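Long-range contacts in adenosine deaminase (Burkholderia ambifaria, PDB 4GXW), which binds zinc and probably catalyses a hydrolytic deamination of adenine or a related purine, as expected of an adenosine deaminase family amidohydrolase: residues Phe211-His216 with His235-Asp240; Pro156-Glu161 with Ala183-Asp188; His112-Trp117 with Asp337-Asp342; Arg194-Phe199 with Trp224-Thr229. One frame throughout, in Å; residues are numbered along the deposited sequence. Where two conformers were deposited one is given.

Contact 1: residues Phe211-His216 with His235-Asp240. With ZN (zinc ion), chain C.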
# COMPACT_ATOMS: atom_id res chain seq x y z
N PHE A 211 6.48 -19.03 -2.10
CA PHE A 211 6.05 -17.63 -2.13
C PHE A 211 6.36 -16.90 -0.84
O PHE A 211 6.35 -17.50 0.24
CB PHE A 211 4.55 -17.55 -2.44
CG PHE A 211 4.20 -17.99 -3.83
CD1 PHE A 211 4.61 -17.24 -4.93
CD2 PHE A 211 3.47 -19.15 -4.05
CE1 PHE A 211 4.30 -17.66 -6.22
CE2 PHE A 211 3.16 -19.57 -5.34
CZ PHE A 211 3.58 -18.82 -6.43
N ARG A 212 6.61 -15.60 -0.95
CA ARG A 212 6.66 -14.74 0.22
C ARG A 212 5.24 -14.42 0.67
O ARG A 212 4.28 -14.64 -0.08
CB ARG A 212 7.42 -13.46 -0.07
CG ARG A 212 8.93 -13.67 -0.23
CD ARG A 212 9.53 -12.37 -0.63
NE ARG A 212 10.98 -12.24 -0.52
CZ ARG A 212 11.80 -12.14 -1.56
NH1 ARG A 212 11.31 -12.19 -2.79
NH2 ARG A 212 13.10 -12.00 -1.37
N THR A 213 5.09 -13.95 1.91
CA THR A 213 3.78 -13.61 2.41
C THR A 213 3.81 -12.33 3.24
O THR A 213 4.81 -11.99 3.88
CB THR A 213 3.14 -14.76 3.26
OG1 THR A 213 3.76 -14.85 4.54
CG2 THR A 213 3.19 -16.12 2.57
N THR A 214 2.69 -11.64 3.22
CA THR A 214 2.46 -10.46 4.04
C THR A 214 1.03 -10.53 4.55
O THR A 214 0.25 -11.39 4.12
CB THR A 214 2.75 -9.15 3.27
OG1 THR A 214 2.66 -8.03 4.17
CG2 THR A 214 1.79 -8.96 2.11
N ALA A 215 0.66 -9.65 5.48
CA ALA A 215 -0.70 -9.66 6.02
C ALA A 215 -1.08 -8.32 6.62
O ALA A 215 -0.29 -7.73 7.36
CB ALA A 215 -0.85 -10.75 7.09
N HIS A 216 -2.30 -7.86 6.33
CA HIS A 216 -2.91 -6.76 7.07
C HIS A 216 -3.21 -7.28 8.49
O HIS A 216 -3.86 -8.32 8.67
CB HIS A 216 -4.23 -6.30 6.43
CG HIS A 216 -4.07 -5.44 5.20
ND1 HIS A 216 -3.32 -5.82 4.11
CD2 HIS A 216 -4.60 -4.23 4.88
CE1 HIS A 216 -3.38 -4.88 3.18
NE2 HIS A 216 -4.15 -3.90 3.62
N HIS A 235 4.04 -16.71 9.83
CA HIS A 235 5.43 -16.50 9.44
C HIS A 235 5.58 -15.51 8.29
O HIS A 235 6.38 -15.72 7.39
CB HIS A 235 6.14 -17.83 9.10
CG HIS A 235 6.10 -18.83 10.21
ND1 HIS A 235 6.67 -18.60 11.44
CD2 HIS A 235 5.54 -20.06 10.28
CE1 HIS A 235 6.48 -19.65 12.22
NE2 HIS A 235 5.80 -20.56 11.54
N VAL A 236 4.83 -14.41 8.33
CA VAL A 236 4.90 -13.43 7.26
C VAL A 236 6.28 -12.79 7.17
O VAL A 236 7.01 -12.67 8.16
CB VAL A 236 3.82 -12.32 7.38
CG1 VAL A 236 2.43 -12.93 7.28
CG2 VAL A 236 3.97 -11.53 8.67
N ASP A 237 6.63 -12.38 5.96
CA ASP A 237 7.89 -11.70 5.71
C ASP A 237 7.86 -10.23 6.08
O ASP A 237 8.89 -9.65 6.40
CB ASP A 237 8.30 -11.89 4.25
CG ASP A 237 8.51 -13.33 3.91
OD1 ASP A 237 9.54 -13.89 4.36
OD2 ASP A 237 7.64 -13.94 3.25
N ARG A 238 6.68 -9.63 5.99
CA ARG A 238 6.49 -8.27 6.47
C ARG A 238 5.04 -8.11 6.91
O ARG A 238 4.23 -9.01 6.70
CB ARG A 238 6.90 -7.21 5.43
CG ARG A 238 6.14 -7.29 4.12
CD ARG A 238 6.59 -6.21 3.12
NE ARG A 238 5.70 -6.20 1.96
CZ ARG A 238 6.07 -6.36 0.69
NH1 ARG A 238 7.34 -6.50 0.34
NH2 ARG A 238 5.15 -6.36 -0.26
N VAL A 239 4.73 -6.98 7.54
CA VAL A 239 3.41 -6.72 8.08
C VAL A 239 2.81 -5.47 7.47
O VAL A 239 3.50 -4.47 7.30
CB VAL A 239 3.49 -6.54 9.63
CG1 VAL A 239 2.14 -6.15 10.20
CG2 VAL A 239 3.98 -7.81 10.29
N ASP A 240 1.53 -5.53 7.13
CA ASP A 240 0.78 -4.36 6.68
C ASP A 240 -0.03 -3.73 7.82
O ASP A 240 -0.84 -4.40 8.46
CB ASP A 240 -0.09 -4.70 5.47
CG ASP A 240 0.73 -5.25 4.33
OD1 ASP A 240 1.67 -4.56 3.87
OD2 ASP A 240 0.46 -6.41 3.92
ZN ZN C . -4.35 -1.94 2.52
O HOH W 1 6.32 -16.00 4.62
O HOH W 2 -1.67 -7.94 3.18
O HOH W 3 -5.37 -1.14 4.00
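Asp240 OD2 is gripped by two groups: Thr214 OG1 donates to it at 2.7 Å, coming from 52° out of the carboxylate plane, and a water donates to Asp240 OD2 while accepting the N-H of His216 ND1. OG1 stands anti to the backbone N of Thr214 (chi1 -173°), which turns it to Asp240. Through that water the carboxylate probably fixes the rotation of the His216 imidazole, whose NE2 binds the zinc ion at 2.3 Å; Asp240 CB makes a CH-pi contact over one face of this ring, 4.0 Å from the centroid of the His216 ring. Asp240 is thus a second-shell residue to the metal. The backbone bond from Asp240 N to Ala215 O (2.9 Å) secures this end. At the other end Asp237 N donates to Thr213 O (2.8 Å), and Asp237 OD2 takes Thr213 N on its anti lone pair (2.9 Å, 164° at the hydrogen). A second water joins Thr213 OG1, His235 O and Asp237 OD2. His35, His37 and Asp301 complete the zinc site, and Asp240 OD1 bonds Thr263. The parallel strands 212-217 and 238-239 are linked through helix 224-232 as a beta-alpha-beta unit, with strand 184-188 on the far flank of 212-217.

Contact 2: residues Pro156-Glu161 with Ala183-Asp188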
# COMPACT_ATOMS: atom_id res chain seq x y z
N PRO A 156 -1.21 -11.32 -5.18
CA PRO A 156 -2.60 -11.78 -5.05
C PRO A 156 -2.94 -11.86 -3.57
O PRO A 156 -2.14 -12.37 -2.77
CB PRO A 156 -2.57 -13.17 -5.71
CG PRO A 156 -1.42 -13.08 -6.69
CD PRO A 156 -0.38 -12.24 -5.98
N SER A 157 -4.11 -11.35 -3.20
CA SER A 157 -4.43 -11.17 -1.79
C SER A 157 -5.74 -11.81 -1.41
O SER A 157 -6.75 -11.70 -2.12
CB SER A 157 -4.44 -9.68 -1.44
OG SER A 157 -3.15 -9.12 -1.62
N ILE A 158 -5.72 -12.48 -0.26
CA ILE A 158 -6.89 -13.14 0.28
C ILE A 158 -7.95 -12.12 0.67
O ILE A 158 -7.63 -11.09 1.28
CB ILE A 158 -6.49 -13.96 1.52
CG1 ILE A 158 -5.51 -15.07 1.12
CG2 ILE A 158 -7.72 -14.48 2.25
CD1 ILE A 158 -4.72 -15.61 2.29
N ASP A 159 -9.20 -12.37 0.27
CA ASP A 159 -10.35 -11.59 0.72
C ASP A 159 -10.80 -12.26 2.01
O ASP A 159 -11.46 -13.30 1.99
CB ASP A 159 -11.44 -11.67 -0.37
CG ASP A 159 -12.71 -10.94 0.00
OD1 ASP A 159 -12.89 -10.54 1.17
OD2 ASP A 159 -13.55 -10.81 -0.92
N ARG A 160 -10.44 -11.68 3.15
CA ARG A 160 -10.67 -12.36 4.42
C ARG A 160 -12.14 -12.44 4.83
O ARG A 160 -12.48 -13.11 5.79
CB ARG A 160 -9.83 -11.73 5.54
CG ARG A 160 -10.37 -10.41 6.07
CD ARG A 160 -9.29 -9.61 6.80
NE ARG A 160 -8.70 -10.38 7.90
CZ ARG A 160 -7.45 -10.24 8.36
NH1 ARG A 160 -6.64 -9.31 7.85
NH2 ARG A 160 -7.02 -11.03 9.34
N GLU A 161 -13.01 -11.75 4.09
CA GLU A 161 -14.44 -11.83 4.36
C GLU A 161 -15.07 -13.09 3.77
O GLU A 161 -16.21 -13.43 4.09
CB GLU A 161 -15.16 -10.58 3.86
CG GLU A 161 -14.69 -9.31 4.58
CD GLU A 161 -15.34 -8.05 4.06
OE1 GLU A 161 -16.48 -8.13 3.55
OE2 GLU A 161 -14.70 -6.98 4.14
N ALA A 183 4.85 -12.60 -6.78
CA ALA A 183 5.88 -12.85 -5.77
C ALA A 183 5.39 -13.45 -4.46
O ALA A 183 6.18 -14.05 -3.73
CB ALA A 183 6.64 -11.56 -5.49
N GLY A 184 4.12 -13.28 -4.13
CA GLY A 184 3.64 -13.76 -2.85
C GLY A 184 2.20 -13.39 -2.62
O GLY A 184 1.55 -12.87 -3.54
N ILE A 185 1.72 -13.66 -1.41
CA ILE A 185 0.33 -13.38 -1.05
C ILE A 185 0.21 -12.39 0.09
O ILE A 185 1.14 -12.22 0.89
CB ILE A 185 -0.48 -14.66 -0.69
CG1 ILE A 185 0.08 -15.33 0.57
CG2 ILE A 185 -0.55 -15.62 -1.86
CD1 ILE A 185 -0.89 -16.28 1.22
N GLY A 186 -0.96 -11.77 0.16
CA GLY A 186 -1.34 -10.94 1.29
C GLY A 186 -2.75 -11.30 1.76
O GLY A 186 -3.34 -12.27 1.27
N ILE A 187 -3.27 -10.55 2.73
CA ILE A 187 -4.65 -10.73 3.19
C ILE A 187 -5.20 -9.36 3.57
O ILE A 187 -4.54 -8.58 4.25
CB ILE A 187 -4.77 -11.74 4.36
CG1 ILE A 187 -6.24 -12.00 4.70
CG2 ILE A 187 -4.02 -11.27 5.62
CD1 ILE A 187 -6.44 -13.22 5.59
N ASP A 188 -6.41 -9.06 3.10
CA ASP A 188 -7.02 -7.76 3.37
C ASP A 188 -8.55 -7.86 3.42
O ASP A 188 -9.10 -8.95 3.58
CB ASP A 188 -6.51 -6.69 2.39
CG ASP A 188 -6.68 -7.09 0.93
OD1 ASP A 188 -7.77 -7.56 0.55
OD2 ASP A 188 -5.72 -6.92 0.15
O HOH W 4 -3.16 -7.60 0.92
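Ile187 CD1 lies over the centre of the Arg160 guanidinium, 4.2 Å from Arg160 CZ, so an aliphatic branch of one strand covers a face of the cationic group that follows the other. The pair belongs to the parallel sheet of the TIM-barrel fold, strands 151-159 and 184-188 being linked through helix 164-176 as a beta-alpha-beta unit; the short segments run 32° apart. Four backbone bonds form the ladder: Gly186 N to Pro156 O, Ile158 N to Gly186 O (2.8 Å), Asp188 N to Ile158 O, and Arg160 N to Asp188 O. In the last two the donor lies nearly in line with the C=O, at C=O...N angles of 166° and 164°.

On the face bearing Ile158 and Ile187, Ile158 CB meets Ile187 CG1 at 3.7 Å. Beside them Ile158 CD1 is 4.0 Å from Ile185 CD1. Tyr203 of helix 200-208 packs against both Ile158 and Ile187. The other face carries Ser157 and Asp188, whose OD2 lies 3.4 Å from Ser157 CB. In the serine conformer given, a water donates to both Ser157 OG and Asp188 OD2, and OG also bonds Ile155 O. Asp188 OD1 accepts from Asn118; this face looks towards the metal site, with Asp188 touching His37 and His216. Beyond the ladder, Arg160 NH1 is hydrogen-bonded to the backbone O of His216.

Contact 3: residues His112-Trp117 with Asp337-Asp342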
# COMPACT_ATOMS: atom_id res chain seq x y z
N HIS A 112 9.99 0.94 -7.89
CA HIS A 112 9.59 -0.44 -7.67
C HIS A 112 8.30 -0.41 -6.86
O HIS A 112 8.26 0.17 -5.77
CB HIS A 112 10.69 -1.19 -6.91
CG HIS A 112 10.34 -2.60 -6.57
ND1 HIS A 112 10.48 -3.64 -7.46
CD2 HIS A 112 9.85 -3.15 -5.43
CE1 HIS A 112 10.08 -4.77 -6.89
NE2 HIS A 112 9.69 -4.49 -5.65
N ALA A 113 7.25 -1.04 -7.39
CA ALA A 113 5.94 -1.07 -6.74
C ALA A 113 5.45 -2.51 -6.60
O ALA A 113 5.43 -3.26 -7.57
CB ALA A 113 4.92 -0.26 -7.53
N GLU A 114 5.04 -2.88 -5.39
CA GLU A 114 4.40 -4.17 -5.17
C GLU A 114 2.97 -3.88 -4.76
O GLU A 114 2.75 -3.13 -3.80
CB GLU A 114 5.15 -4.96 -4.09
CG GLU A 114 6.65 -5.03 -4.39
CD GLU A 114 7.45 -5.87 -3.42
OE1 GLU A 114 6.86 -6.53 -2.53
OE2 GLU A 114 8.69 -5.89 -3.55
N PHE A 115 2.01 -4.42 -5.50
CA PHE A 115 0.61 -4.04 -5.33
C PHE A 115 -0.32 -5.23 -5.18
O PHE A 115 -0.05 -6.32 -5.68
CB PHE A 115 0.16 -3.08 -6.45
CG PHE A 115 0.21 -3.67 -7.84
CD1 PHE A 115 1.38 -3.63 -8.59
CD2 PHE A 115 -0.91 -4.25 -8.40
CE1 PHE A 115 1.41 -4.16 -9.89
CE2 PHE A 115 -0.88 -4.77 -9.69
CZ PHE A 115 0.29 -4.74 -10.43
N PHE A 116 -1.42 -5.00 -4.45
CA PHE A 116 -2.38 -6.03 -4.08
C PHE A 116 -3.54 -6.13 -5.07
O PHE A 116 -4.08 -5.11 -5.53
CB PHE A 116 -2.98 -5.71 -2.71
CG PHE A 116 -1.99 -5.63 -1.57
CD1 PHE A 116 -1.04 -6.63 -1.37
CD2 PHE A 116 -1.99 -4.55 -0.70
CE1 PHE A 116 -0.13 -6.54 -0.31
CE2 PHE A 116 -1.08 -4.47 0.35
CZ PHE A 116 -0.15 -5.47 0.54
N TRP A 117 -3.96 -7.36 -5.36
CA TRP A 117 -5.13 -7.62 -6.19
C TRP A 117 -5.84 -8.82 -5.59
O TRP A 117 -5.19 -9.81 -5.25
CB TRP A 117 -4.70 -7.94 -7.63
CG TRP A 117 -5.71 -8.71 -8.45
CD1 TRP A 117 -6.99 -8.33 -8.76
CD2 TRP A 117 -5.52 -9.99 -9.07
NE1 TRP A 117 -7.60 -9.30 -9.54
CE2 TRP A 117 -6.71 -10.32 -9.75
CE3 TRP A 117 -4.44 -10.88 -9.13
CZ2 TRP A 117 -6.86 -11.51 -10.45
CZ3 TRP A 117 -4.59 -12.05 -9.84
CH2 TRP A 117 -5.79 -12.36 -10.49
N ASP A 337 14.80 -2.77 2.44
CA ASP A 337 14.87 -4.00 3.23
C ASP A 337 13.61 -4.85 3.11
O ASP A 337 13.68 -6.07 3.05
CB ASP A 337 15.10 -3.69 4.72
CG ASP A 337 16.45 -3.08 5.00
OD1 ASP A 337 17.38 -3.27 4.18
OD2 ASP A 337 16.59 -2.43 6.05
N GLY A 338 12.46 -4.19 3.07
CA GLY A 338 11.20 -4.92 3.04
C GLY A 338 10.78 -5.44 1.68
O GLY A 338 9.91 -6.30 1.60
N ALA A 339 11.38 -4.93 0.61
CA ALA A 339 10.97 -5.31 -0.75
C ALA A 339 11.23 -6.78 -1.05
O ALA A 339 12.15 -7.40 -0.52
CB ALA A 339 11.66 -4.41 -1.78
N TRP A 340 10.41 -7.31 -1.95
CA TRP A 340 10.51 -8.71 -2.34
C TRP A 340 11.36 -8.83 -3.60
O TRP A 340 10.89 -9.19 -4.68
CB TRP A 340 9.12 -9.30 -2.50
CG TRP A 340 8.44 -9.49 -1.17
CD1 TRP A 340 9.00 -9.30 0.07
CD2 TRP A 340 7.08 -9.90 -0.94
NE1 TRP A 340 8.07 -9.59 1.05
CE2 TRP A 340 6.89 -9.94 0.46
CE3 TRP A 340 6.01 -10.22 -1.78
CZ2 TRP A 340 5.67 -10.32 1.03
CZ3 TRP A 340 4.81 -10.59 -1.21
CH2 TRP A 340 4.65 -10.64 0.18
N VAL A 341 12.64 -8.49 -3.44
CA VAL A 341 13.64 -8.60 -4.49
C VAL A 341 14.86 -9.27 -3.90
O VAL A 341 14.94 -9.43 -2.67
CB VAL A 341 14.03 -7.21 -5.08
CG1 VAL A 341 12.84 -6.55 -5.74
CG2 VAL A 341 14.63 -6.30 -4.00
N ASP A 342 15.82 -9.67 -4.73
CA ASP A 342 16.97 -10.39 -4.18
C ASP A 342 17.99 -9.47 -3.49
O ASP A 342 17.92 -8.24 -3.61
CB ASP A 342 17.63 -11.32 -5.21
CG ASP A 342 18.21 -10.59 -6.41
OD1 ASP A 342 18.50 -9.38 -6.31
OD2 ASP A 342 18.39 -11.24 -7.46
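Two hydrogen bonds converge on Glu114 OE2, both 163° at the hydrogen. Trp340 N reaches Glu114 OE2 at 2.7 Å on the syn lone pair. His112 NE2, two residues before Glu114 on the same strand, uses the anti lone pair of Glu114 OE2, also at 2.7 Å. The oxygen lies in the plane of the His112 ring, and the bond fixes the orientation of that imidazole relative to the carboxylate. Glu114 reaches over because its chain is extended beyond CG, with CD anti to CA (chi2 -176°). Its other oxygen, OE1, has a salt bridge to Arg238, so the carboxylate is held at both oxygens; these donors would be expected to favour its ionised form. Arg238 also makes a cation-pi contact with Trp340.

Van der Waals contacts add to this. Glu114 OE1 lies above the plane of the Trp340 indole near its rim, 3.6 Å from Trp340 CG. The His112 ring and Val341 lie alongside one another and point opposite ways, His112 CE1 coming within 3.5 Å of Val341 CG1. Ala339 CB adds a contact of 3.8 Å with Glu114 OE2.

The backbone receiving this grip is the turn that follows helix 325-338, an inverse gamma turn centred on Trp340. It ties the loop leading into helix 343-371 to strand 110-117, whose sheet neighbours are strands 31-33 and 151-159.

Contact 4: residues Arg194-Phe199 with Trp224-Thr229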
# COMPACT_ATOMS: atom_id res chain seq x y z
N ARG A 194 -12.50 -11.69 11.60
CA ARG A 194 -11.91 -12.57 10.60
C ARG A 194 -10.41 -12.66 10.87
O ARG A 194 -9.58 -12.14 10.11
CB ARG A 194 -12.18 -12.06 9.18
CG ARG A 194 -13.65 -11.82 8.86
CD ARG A 194 -14.46 -13.10 8.94
NE ARG A 194 -14.15 -13.99 7.83
CZ ARG A 194 -14.65 -15.22 7.69
NH1 ARG A 194 -15.47 -15.72 8.60
NH2 ARG A 194 -14.31 -15.95 6.63
N PRO A 195 -10.04 -13.32 11.97
CA PRO A 195 -8.65 -13.25 12.44
C PRO A 195 -7.69 -14.03 11.54
O PRO A 195 -8.09 -14.96 10.83
CB PRO A 195 -8.73 -13.86 13.84
CG PRO A 195 -9.86 -14.82 13.74
CD PRO A 195 -10.88 -14.13 12.87
N PRO A 196 -6.40 -13.66 11.58
CA PRO A 196 -5.45 -14.24 10.62
C PRO A 196 -5.27 -15.75 10.72
O PRO A 196 -5.05 -16.39 9.68
CB PRO A 196 -4.14 -13.49 10.94
CG PRO A 196 -4.32 -12.99 12.36
CD PRO A 196 -5.78 -12.65 12.46
N GLU A 197 -5.38 -16.32 11.92
CA GLU A 197 -5.21 -17.76 12.07
C GLU A 197 -6.28 -18.58 11.33
O GLU A 197 -6.08 -19.76 11.05
CB GLU A 197 -5.13 -18.16 13.54
CG GLU A 197 -6.39 -17.93 14.37
CD GLU A 197 -6.46 -16.57 15.04
OE1 GLU A 197 -5.83 -15.60 14.55
OE2 GLU A 197 -7.19 -16.47 16.07
N LEU A 198 -7.40 -17.96 11.00
CA LEU A 198 -8.43 -18.62 10.22
C LEU A 198 -7.88 -19.11 8.87
O LEU A 198 -8.36 -20.10 8.31
CB LEU A 198 -9.62 -17.67 10.01
CG LEU A 198 -10.86 -18.15 9.27
CD1 LEU A 198 -11.44 -19.38 9.96
CD2 LEU A 198 -11.90 -17.02 9.21
N PHE A 199 -6.86 -18.40 8.38
CA PHE A 199 -6.29 -18.59 7.05
C PHE A 199 -4.94 -19.30 7.08
O PHE A 199 -4.12 -19.17 6.16
CB PHE A 199 -6.22 -17.23 6.34
CG PHE A 199 -7.56 -16.58 6.24
CD1 PHE A 199 -8.41 -16.91 5.19
CD2 PHE A 199 -8.02 -15.73 7.23
CE1 PHE A 199 -9.68 -16.37 5.11
CE2 PHE A 199 -9.30 -15.18 7.15
CZ PHE A 199 -10.12 -15.50 6.09
N TRP A 224 -3.47 -6.45 19.12
CA TRP A 224 -2.07 -6.71 18.76
C TRP A 224 -1.81 -8.21 18.59
O TRP A 224 -0.88 -8.60 17.88
CB TRP A 224 -1.10 -6.08 19.77
CG TRP A 224 -1.22 -6.59 21.18
CD1 TRP A 224 -1.84 -5.96 22.23
CD2 TRP A 224 -0.67 -7.80 21.72
NE1 TRP A 224 -1.74 -6.72 23.36
CE2 TRP A 224 -1.02 -7.86 23.08
CE3 TRP A 224 0.07 -8.85 21.17
CZ2 TRP A 224 -0.66 -8.92 23.90
CZ3 TRP A 224 0.44 -9.91 21.99
CH2 TRP A 224 0.07 -9.93 23.34
N ARG A 225 -2.63 -9.05 19.22
CA ARG A 225 -2.54 -10.50 19.03
C ARG A 225 -2.55 -10.88 17.55
O ARG A 225 -1.88 -11.82 17.14
CB ARG A 225 -3.69 -11.23 19.74
CG ARG A 225 -3.33 -11.84 21.08
CD ARG A 225 -4.58 -12.14 21.93
NE ARG A 225 -5.43 -13.21 21.41
CZ ARG A 225 -6.48 -13.04 20.61
NH1 ARG A 225 -7.18 -14.09 20.21
NH2 ARG A 225 -6.83 -11.82 20.20
N ASN A 226 -3.31 -10.14 16.75
CA ASN A 226 -3.35 -10.44 15.31
C ASN A 226 -2.00 -10.22 14.65
O ASN A 226 -1.62 -10.93 13.71
CB ASN A 226 -4.41 -9.62 14.58
CG ASN A 226 -5.82 -10.13 14.84
OD1 ASN A 226 -6.03 -11.10 15.58
ND2 ASN A 226 -6.80 -9.47 14.21
N VAL A 227 -1.26 -9.21 15.11
CA VAL A 227 0.09 -8.98 14.61
C VAL A 227 1.00 -10.14 15.01
O VAL A 227 1.76 -10.66 14.18
CB VAL A 227 0.66 -7.63 15.11
CG1 VAL A 227 2.04 -7.37 14.52
CG2 VAL A 227 -0.30 -6.50 14.76
N GLU A 228 0.93 -10.53 16.27
CA GLU A 228 1.70 -11.67 16.75
C GLU A 228 1.39 -12.94 15.95
O GLU A 228 2.30 -13.69 15.57
CB GLU A 228 1.43 -11.91 18.25
CG GLU A 228 2.24 -13.06 18.82
CD GLU A 228 1.86 -13.39 20.25
OE1 GLU A 228 0.68 -13.18 20.62
OE2 GLU A 228 2.75 -13.86 21.00
N THR A 229 0.11 -13.20 15.70
CA THR A 229 -0.29 -14.37 14.92
C THR A 229 0.27 -14.30 13.49
O THR A 229 0.80 -15.30 12.98
CB THR A 229 -1.81 -14.51 14.90
OG1 THR A 229 -2.26 -14.73 16.25
CG2 THR A 229 -2.24 -15.70 14.05
O HOH W 5 -4.81 -13.63 16.15
O HOH W 6 -8.30 -14.39 17.44
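Asn226, in the first turns of its helix, packs on Pro196 of the loop. Pro196 CD rests 3.5 Å from Asn226 CG, with the proline ring and the amide side chain crossing at about a right angle. Asn226 CG lies beside its own backbone N (chi1 -75°), which brings it against Pro196 CD. The amide has polar work at both of its ends: ND2 bonds Glu191, while Asn226 OD1 accepts from a water at 2.9 Å. Just before it, Arg225 does not touch the loop directly; in the conformer given, a different water lies between Arg225 NH1 and Glu197 OE2, which stay 4.8 Å apart, so this link is tentative.

One turn later, Thr229 directs its methyl at the loop. Thr229 CG2, placed anti to the backbone N, touches Pro196 CG at 3.8 Å and Glu197 OE1 at 3.6 Å. Its hydroxyl joins the water held by Asn226: Thr229 OG1 donates to it at 2.8 Å, and the water donates in turn to Glu197 OE1 and Asn226 OD1. Three side chains therefore share one solvent molecule, and the direct contacts between the segments are van der Waals ones.

Residues 196-198 form a short 3-10 turn just ahead of helix 200-208, so this contact sets the entrance of that helix against the first turns of helix 224-232, the helix that follows strand 212-217. Pro196 also packs on Arg160, beyond the end of strand 151-159.

In the fold
Contacts 1, 2 and 3 are buried, whereas contact 4 is only partly so. Contacts 1 and 2 are parallel strand pairings in one sheet, joined edge to edge because strands 184-188 and 212-217 are neighbours; the hydrogen bonds directly across contact 2 are all backbone ones, while contact 1 divides its bonds between backbone and Asp side chains, and their polar faces meet near the zinc ion. Contact 3 brings the same sheet to a distant part of the chain through a buried carboxylate, and its Glu114 meets Arg238 of contact 1. Contact 4 lies between a loop and a helix, relying on proline packing and bridging waters. It reaches contact 2 through Arg194 and Phe199.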